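Local structure of AceL NrdHF-1-1 Intein (Metagenome, 6ZGQ) at residues D5-V10 / F131-V136; K13-A18 / E31-D36; E24-E29 / T45-T50. The protein is a linked, splicing-inactive form of a naturally split class 3 intein, which when active excises itself and joins the flanking polypeptides. One frame throughout, in Å; residues are numbered along the deposited sequence.

All three contacts lie in one all-beta chain with the HINT (Hedgehog/intein) fold, as expected for an intein. Contact 1 brings the chain start at 5-10 onto strand 128-135; contacts 2 and 3 fall between these segments in sequence. Their own segments alternate, 13-18, 24-29, 31-36 and 45-50, so the early chain is interlaced. The centre of contact 1 is about 14 Å from that of contact 2 and about 11 Å from that of contact 3. Contacts 1 and 3 share the sheet of strands 128-135 and 49-55; Val32 bonds to Thr45 between contacts 2 and 3. The intein's start is thus held against a late strand, probably the one carrying the class 3 nucleophile position.

Contact 1 (D5-V10 / F131-V136); sequences DEALLV and FHALSV
Leu8 and His132 form an antiparallel hydrogen-bonded pair that joins the short strand 8-9 to strand 128-135; only two residue pairs are in register, and the touching chains run 121° apart. Leu8 N donates to His132 O at 2.6 Å, almost straight at 175°, and His132 N returns a bond to Leu8 O at 2.8 Å. Leu8 O also receives a CA-H...O contact from Phe131 CA at 3.2 Å. Leu9 and Phe131 follow as a non-hydrogen-bonded pair.

Apolar contacts gather round Phe131. Its CB meets the methyl of Ala7 at 3.3 Å, with the Ala7 CB turned toward the strand. The Leu9 and Phe131 side chains set out in different directions, yet Leu9 CD1 comes over one face of the ring, offset toward the rim, 4.2 Å from Phe131 CZ. Ala133, probably one of the two engineered alanines, has its CB 4.3 Å from Ala7 CB and 4.0 Å from Glu6 O; its position is probably that of the class 3 nucleophile.

The His132 imidazole runs beside the side chain of Val10, both pointing the same way, with Val10 CG2 4.0 Å from His132 NE2. The same NE2 is hydrogen-bonded to Glu130 OE1.

The sequence from Ala7 resembles the block A start of inteins, so the Glu6-Ala7 peptide is probably the N-terminal splice junction. Its carbonyl, Glu6 O, is bonded to His74 ND1 in a block B-like Ser-Pro-Asn-His run, and Ala7 O to Ser71 OG. A junction held between this histidine and the strand bearing Ala133 is consistent with the active site of a class 3 HINT-fold intein.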
# COMPACT_ATOMS: atom_id res chain seq x y z
N ASP A 5 11.95 -1.40 -6.58
CA ASP A 5 11.31 -1.58 -7.92
C ASP A 5 9.79 -1.53 -7.77
O ASP A 5 9.16 -0.64 -8.37
CB ASP A 5 11.77 -2.89 -8.58
CG ASP A 5 11.24 -3.06 -10.00
OD1 ASP A 5 10.74 -2.07 -10.58
OD2 ASP A 5 11.33 -4.18 -10.53
N GLU A 6 9.23 -2.45 -6.95
CA GLU A 6 7.79 -2.58 -6.64
C GLU A 6 7.56 -2.31 -5.14
O GLU A 6 6.68 -2.93 -4.51
CB GLU A 6 7.32 -3.99 -7.04
CG GLU A 6 5.83 -4.11 -7.34
CD GLU A 6 5.49 -5.30 -8.21
OE1 GLU A 6 5.57 -6.44 -7.71
OE2 GLU A 6 5.15 -5.10 -9.40
N ALA A 7 8.31 -1.35 -4.59
CA ALA A 7 8.57 -1.21 -3.15
C ALA A 7 7.92 0.05 -2.56
O ALA A 7 7.47 0.92 -3.32
CB ALA A 7 10.08 -1.19 -2.94
N LEU A 8 7.88 0.12 -1.22
CA LEU A 8 7.33 1.26 -0.45
C LEU A 8 8.47 1.99 0.26
O LEU A 8 9.39 1.31 0.74
CB LEU A 8 6.33 0.75 0.60
CG LEU A 8 5.17 -0.07 0.04
CD1 LEU A 8 4.49 -0.88 1.14
CD2 LEU A 8 4.16 0.85 -0.64
N LEU A 9 8.38 3.32 0.36
CA LEU A 9 9.41 4.17 1.00
C LEU A 9 9.68 3.66 2.41
O LEU A 9 8.73 3.28 3.11
CB LEU A 9 8.96 5.63 1.07
CG LEU A 9 9.99 6.61 1.62
CD1 LEU A 9 11.22 6.64 0.72
CD2 LEU A 9 9.40 8.00 1.76
N VAL A 10 10.96 3.64 2.81
CA VAL A 10 11.36 3.24 4.18
C VAL A 10 10.52 4.04 5.18
O VAL A 10 10.18 5.21 4.91
CB VAL A 10 12.88 3.42 4.44
CG1 VAL A 10 13.31 4.88 4.30
CG2 VAL A 10 13.29 2.86 5.79
N PHE A 131 13.81 1.51 -0.15
CA PHE A 131 12.39 1.11 -0.28
C PHE A 131 12.30 -0.39 0.08
O PHE A 131 13.24 -1.16 -0.20
CB PHE A 131 11.85 1.30 -1.72
CG PHE A 131 11.83 2.72 -2.21
CD1 PHE A 131 13.00 3.40 -2.50
CD2 PHE A 131 10.62 3.37 -2.44
CE1 PHE A 131 12.97 4.70 -2.97
CE2 PHE A 131 10.60 4.67 -2.92
CZ PHE A 131 11.78 5.34 -3.19
N HIS A 132 11.19 -0.78 0.69
CA HIS A 132 10.96 -2.15 1.16
C HIS A 132 9.63 -2.66 0.56
O HIS A 132 8.75 -1.84 0.22
CB HIS A 132 10.94 -2.17 2.70
CG HIS A 132 12.24 -1.76 3.32
ND1 HIS A 132 13.18 -2.67 3.74
CD2 HIS A 132 12.74 -0.53 3.60
CE1 HIS A 132 14.22 -2.02 4.24
NE2 HIS A 132 13.98 -0.72 4.16
N ALA A 133 9.53 -3.99 0.40
CA ALA A 133 8.35 -4.68 -0.15
C ALA A 133 8.10 -6.00 0.58
O ALA A 133 9.06 -6.60 1.07
CB ALA A 133 8.54 -4.95 -1.64
N LEU A 134 6.84 -6.42 0.64
CA LEU A 134 6.41 -7.73 1.18
C LEU A 134 5.60 -8.49 0.13
O LEU A 134 4.92 -7.86 -0.68
CB LEU A 134 5.52 -7.53 2.41
CG LEU A 134 6.01 -6.56 3.48
CD1 LEU A 134 4.95 -6.43 4.58
CD2 LEU A 134 7.33 -7.03 4.05
N SER A 135 5.70 -9.82 0.15
CA SER A 135 4.76 -10.72 -0.55
C SER A 135 3.86 -11.37 0.51
O SER A 135 4.37 -11.88 1.51
CB SER A 135 5.53 -11.77 -1.35
OG SER A 135 6.43 -11.13 -2.24
N VAL A 136 2.55 -11.30 0.29
CA VAL A 136 1.53 -12.01 1.09
C VAL A 136 0.57 -12.75 0.14
O VAL A 136 0.32 -12.27 -0.97
CB VAL A 136 0.75 -11.06 2.04
CG1 VAL A 136 1.60 -10.66 3.23
CG2 VAL A 136 0.24 -9.82 1.31

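Contact 2 (K13-A18 / E31-D36)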
# COMPACT_ATOMS: atom_id res chain seq x y z
N LYS A 13 4.64 2.38 7.68
CA LYS A 13 4.21 1.41 8.70
C LYS A 13 3.27 0.38 8.07
O LYS A 13 2.45 0.75 7.25
CB LYS A 13 3.54 2.11 9.89
CG LYS A 13 4.54 2.80 10.81
CD LYS A 13 3.85 3.54 11.93
CE LYS A 13 4.86 4.38 12.68
NZ LYS A 13 5.92 3.55 13.33
N VAL A 14 3.46 -0.89 8.43
CA VAL A 14 2.62 -2.02 8.00
C VAL A 14 1.80 -2.46 9.22
O VAL A 14 2.38 -2.68 10.29
CB VAL A 14 3.48 -3.20 7.47
CG1 VAL A 14 2.64 -4.46 7.27
CG2 VAL A 14 4.19 -2.81 6.17
N THR A 15 0.48 -2.53 9.06
CA THR A 15 -0.41 -2.96 10.15
C THR A 15 -0.24 -4.46 10.36
O THR A 15 -0.31 -5.21 9.38
CB THR A 15 -1.86 -2.55 9.86
OG1 THR A 15 -1.85 -1.13 9.77
CG2 THR A 15 -2.84 -2.99 10.95
N THR A 16 0.06 -4.85 11.60
CA THR A 16 0.27 -6.24 12.05
C THR A 16 -0.74 -6.52 13.17
O THR A 16 -1.45 -5.59 13.57
CB THR A 16 1.72 -6.49 12.52
OG1 THR A 16 1.91 -6.03 13.86
CG2 THR A 16 2.73 -5.80 11.62
N LYS A 17 -0.81 -7.78 13.65
CA LYS A 17 -1.71 -8.17 14.76
C LYS A 17 -1.36 -7.42 16.05
O LYS A 17 -2.25 -7.17 16.86
CB LYS A 17 -1.69 -9.69 15.01
CG LYS A 17 -2.89 -10.20 15.82
CD LYS A 17 -2.79 -11.65 16.26
CE LYS A 17 -3.81 -11.96 17.35
NZ LYS A 17 -3.85 -13.40 17.72
N ALA A 18 -0.08 -7.05 16.23
CA ALA A 18 0.40 -6.39 17.46
C ALA A 18 0.27 -4.86 17.40
O ALA A 18 0.06 -4.23 18.43
CB ALA A 18 1.83 -6.79 17.74
N GLU A 31 2.96 -11.08 11.67
CA GLU A 31 1.58 -11.38 11.27
C GLU A 31 0.96 -10.10 10.69
O GLU A 31 0.44 -9.27 11.45
CB GLU A 31 0.78 -11.88 12.48
CG GLU A 31 1.39 -13.11 13.12
CD GLU A 31 0.61 -13.57 14.33
OE1 GLU A 31 0.83 -13.03 15.43
OE2 GLU A 31 -0.23 -14.48 14.17
N VAL A 32 0.99 -9.98 9.36
CA VAL A 32 0.63 -8.76 8.63
C VAL A 32 -0.84 -8.82 8.25
O VAL A 32 -1.31 -9.88 7.81
CB VAL A 32 1.51 -8.62 7.35
CG1 VAL A 32 1.05 -7.46 6.47
CG2 VAL A 32 2.98 -8.46 7.72
N LEU A 33 -1.56 -7.70 8.41
CA LEU A 33 -2.96 -7.59 7.97
C LEU A 33 -2.97 -7.53 6.44
O LEU A 33 -2.57 -6.50 5.86
CB LEU A 33 -3.63 -6.34 8.56
CG LEU A 33 -5.13 -6.20 8.28
CD1 LEU A 33 -5.90 -7.41 8.79
CD2 LEU A 33 -5.69 -4.92 8.88
N GLN A 34 -3.37 -8.63 5.81
CA GLN A 34 -3.50 -8.72 4.35
C GLN A 34 -4.97 -8.49 3.98
O GLN A 34 -5.84 -8.59 4.85
CB GLN A 34 -2.97 -10.06 3.80
CG GLN A 34 -3.84 -11.28 4.09
CD GLN A 34 -3.60 -12.38 3.08
OE1 GLN A 34 -2.48 -12.59 2.63
NE2 GLN A 34 -4.66 -13.08 2.72
N PHE A 35 -5.19 -8.13 2.71
CA PHE A 35 -6.51 -7.97 2.09
C PHE A 35 -6.51 -8.87 0.84
O PHE A 35 -5.67 -8.69 -0.05
CB PHE A 35 -6.73 -6.49 1.73
CG PHE A 35 -8.06 -6.19 1.08
CD1 PHE A 35 -9.23 -6.18 1.82
CD2 PHE A 35 -8.12 -5.85 -0.27
CE1 PHE A 35 -10.44 -5.87 1.22
CE2 PHE A 35 -9.33 -5.54 -0.87
CZ PHE A 35 -10.49 -5.56 -0.12
N ASP A 36 -7.41 -9.85 0.81
CA ASP A 36 -7.49 -10.81 -0.30
C ASP A 36 -8.24 -10.13 -1.46
O ASP A 36 -9.39 -9.72 -1.28
CB ASP A 36 -8.17 -12.11 0.13
CG ASP A 36 -8.17 -13.15 -0.97
OD1 ASP A 36 -9.01 -13.03 -1.88
OD2 ASP A 36 -7.31 -14.05 -0.93
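A single backbone bridge between Thr16 and Val32 joins the end of strand 13-15 to the start of strand 32-35, at a crossing of two strands within the HINT fold. The strands cross at 74°, their axes approaching to 6.2 Å, and contact stays confined to this corner.

Two backbone bonds flank the bridge. Leu33 N donates to Thr15 O at 3.0 Å, and Lys17 N donates to Glu31 O at 2.9 Å. That carbonyl also meets Thr16 CA, 3.1 Å away, in a CA-H...O contact. Thr16 OG1 accepts from Ala18 N, an ST turn in the connection between strands 13-15 and 20-22, and is also bonded to Gly19 O.

Two sets of side chains pack beside the bridge. Thr15 and Leu33 lie alongside each other, pointing the same way: with CG2 anti to its backbone N, Thr15 sets this methyl 4.0 Å from Leu33 CD2, while its OG1 bonds to Asp20. Val14 and Val32 cross obliquely; their CG1 atoms come within 3.5 Å, a tightness that is doubtful because Val32 has two conformers. Phe141 of strand 140-144 touches both valines. At the exposed end the aliphatic part of Lys17 runs beside Glu31, but Lys17 NZ stays 5.2 Å from Glu31 OE2, so any attraction is long-range.

Thr15 and Leu33 both make backbone bonds to Val142 of strand 140-144, so the bridge closes a corner where three strands meet in the curled, all-beta HINT fold.

Contact 3 (E24-E29 / T45-T50)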
# COMPACT_ATOMS: atom_id res chain seq x y z
N GLU A 24 10.58 -1.65 7.25
CA GLU A 24 11.99 -2.11 7.25
C GLU A 24 12.28 -3.09 8.38
O GLU A 24 13.35 -3.72 8.37
CB GLU A 24 12.97 -0.94 7.36
CG GLU A 24 12.84 -0.15 8.65
CD GLU A 24 12.00 1.11 8.51
OE1 GLU A 24 11.14 1.17 7.61
OE2 GLU A 24 12.21 2.04 9.31
N ASN A 25 11.36 -3.20 9.36
CA ASN A 25 11.49 -4.11 10.51
C ASN A 25 10.62 -5.36 10.38
O ASN A 25 10.68 -6.22 11.25
CB ASN A 25 11.15 -3.38 11.82
CG ASN A 25 12.11 -2.25 12.12
OD1 ASN A 25 11.69 -1.14 12.44
ND2 ASN A 25 13.40 -2.51 12.00
N ILE A 26 9.82 -5.47 9.31
CA ILE A 26 8.97 -6.65 9.07
C ILE A 26 9.86 -7.85 8.73
O ILE A 26 10.79 -7.72 7.92
CB ILE A 26 7.95 -6.39 7.93
CG1 ILE A 26 6.89 -5.35 8.35
CG2 ILE A 26 7.29 -7.69 7.48
CD1 ILE A 26 5.87 -5.84 9.35
N THR A 27 9.60 -8.99 9.39
CA THR A 27 10.25 -10.29 9.12
C THR A 27 9.18 -11.27 8.63
O THR A 27 7.99 -10.93 8.63
CB THR A 27 10.91 -10.89 10.38
OG1 THR A 27 9.90 -11.50 11.19
CG2 THR A 27 11.67 -9.85 11.20
N LEU A 28 9.61 -12.47 8.23
CA LEU A 28 8.72 -13.54 7.77
C LEU A 28 7.87 -14.08 8.94
O LEU A 28 6.84 -14.73 8.70
CB LEU A 28 9.53 -14.66 7.11
CG LEU A 28 10.52 -14.21 6.03
CD1 LEU A 28 11.33 -15.39 5.53
CD2 LEU A 28 9.79 -13.52 4.89
N GLU A 29 8.29 -13.78 10.18
CA GLU A 29 7.60 -14.22 11.41
C GLU A 29 6.52 -13.24 11.89
O GLU A 29 5.78 -13.56 12.82
CB GLU A 29 8.61 -14.46 12.53
CG GLU A 29 9.59 -15.58 12.23
CD GLU A 29 10.08 -16.26 13.49
OE1 GLU A 29 10.62 -15.56 14.37
OE2 GLU A 29 9.91 -17.50 13.60
N THR A 45 -1.53 -12.90 8.06
CA THR A 45 -0.71 -13.96 7.45
C THR A 45 0.76 -13.55 7.57
O THR A 45 1.04 -12.37 7.74
CB THR A 45 -1.03 -14.14 5.95
OG1 THR A 45 -0.84 -12.88 5.30
CG2 THR A 45 -2.46 -14.62 5.72
N ASN A 46 1.67 -14.53 7.49
CA ASN A 46 3.12 -14.27 7.47
C ASN A 46 3.49 -13.86 6.04
O ASN A 46 3.00 -14.45 5.08
CB ASN A 46 3.92 -15.49 7.94
CG ASN A 46 3.55 -15.90 9.35
OD1 ASN A 46 3.95 -15.27 10.33
ND2 ASN A 46 2.76 -16.95 9.46
N PRO A 47 4.33 -12.81 5.88
CA PRO A 47 4.91 -12.54 4.56
C PRO A 47 5.76 -13.73 4.13
O PRO A 47 6.36 -14.38 4.99
CB PRO A 47 5.80 -11.30 4.78
CG PRO A 47 5.46 -10.77 6.14
CD PRO A 47 4.76 -11.85 6.91
N THR A 48 5.79 -14.02 2.82
CA THR A 48 6.59 -15.11 2.24
C THR A 48 7.93 -14.58 1.69
O THR A 48 8.85 -15.36 1.48
CB THR A 48 5.82 -15.84 1.12
OG1 THR A 48 5.53 -14.91 0.07
CG2 THR A 48 4.53 -16.46 1.65
N LYS A 49 8.03 -13.26 1.47
CA LYS A 49 9.32 -12.61 1.22
C LYS A 49 9.28 -11.12 1.58
O LYS A 49 8.21 -10.50 1.49
CB LYS A 49 9.81 -12.83 -0.22
CG LYS A 49 8.87 -12.36 -1.32
CD LYS A 49 9.54 -12.30 -2.68
CE LYS A 49 9.83 -13.69 -3.26
NZ LYS A 49 8.59 -14.43 -3.63
N THR A 50 10.44 -10.60 2.01
CA THR A 50 10.69 -9.17 2.23
C THR A 50 11.83 -8.77 1.28
O THR A 50 12.68 -9.61 0.99
CB THR A 50 11.12 -8.88 3.68
OG1 THR A 50 12.37 -9.51 3.93
CG2 THR A 50 10.09 -9.39 4.68
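Leu28 carries CG anti to its own carbonyl carbon (chi1 -51°), and from there its CD2 branch reaches the backbone of 47-50. Thr50 has CG2 anti to its carbonyl carbon, beside the backbone N, where this methyl meets Ile26 O at 3.7 Å. CD2 of Leu28 comes within 3.5 Å of Pro47 O and 3.8 Å of Lys49 CA, and also meets Thr50 CG2 at 4.1 Å. The leucine thus bends over the chain between Pro47 and Thr50, although it remains exposed on the surface.

Nearby, Ile26 and Pro47 cross at about a right angle: the CG2 branch of Ile26 touches Pro47 CG at 3.8 Å, and Leu134 of strand 128-135 lies against the isoleucine. The 24-29 segment belongs to the loop that joins strands 20-22 and 32-35 of the HINT fold, and an ST turn shapes it, with Glu29 N donating to Thr27 OG1 at 3.0 Å. Thr27 N is in turn bonded to Asp30 OD2.

Two carbonyls of 24-29 face the other segment. Thr27 O lies 3.6 Å from Pro47 CG, against the proline ring, and Leu28 O lies 3.1 Å from Asn46 CB. Immediately beyond Pro47, Thr48 and Lys49 make backbone bonds to Ser135, leading into the strand that pairs with 128-135.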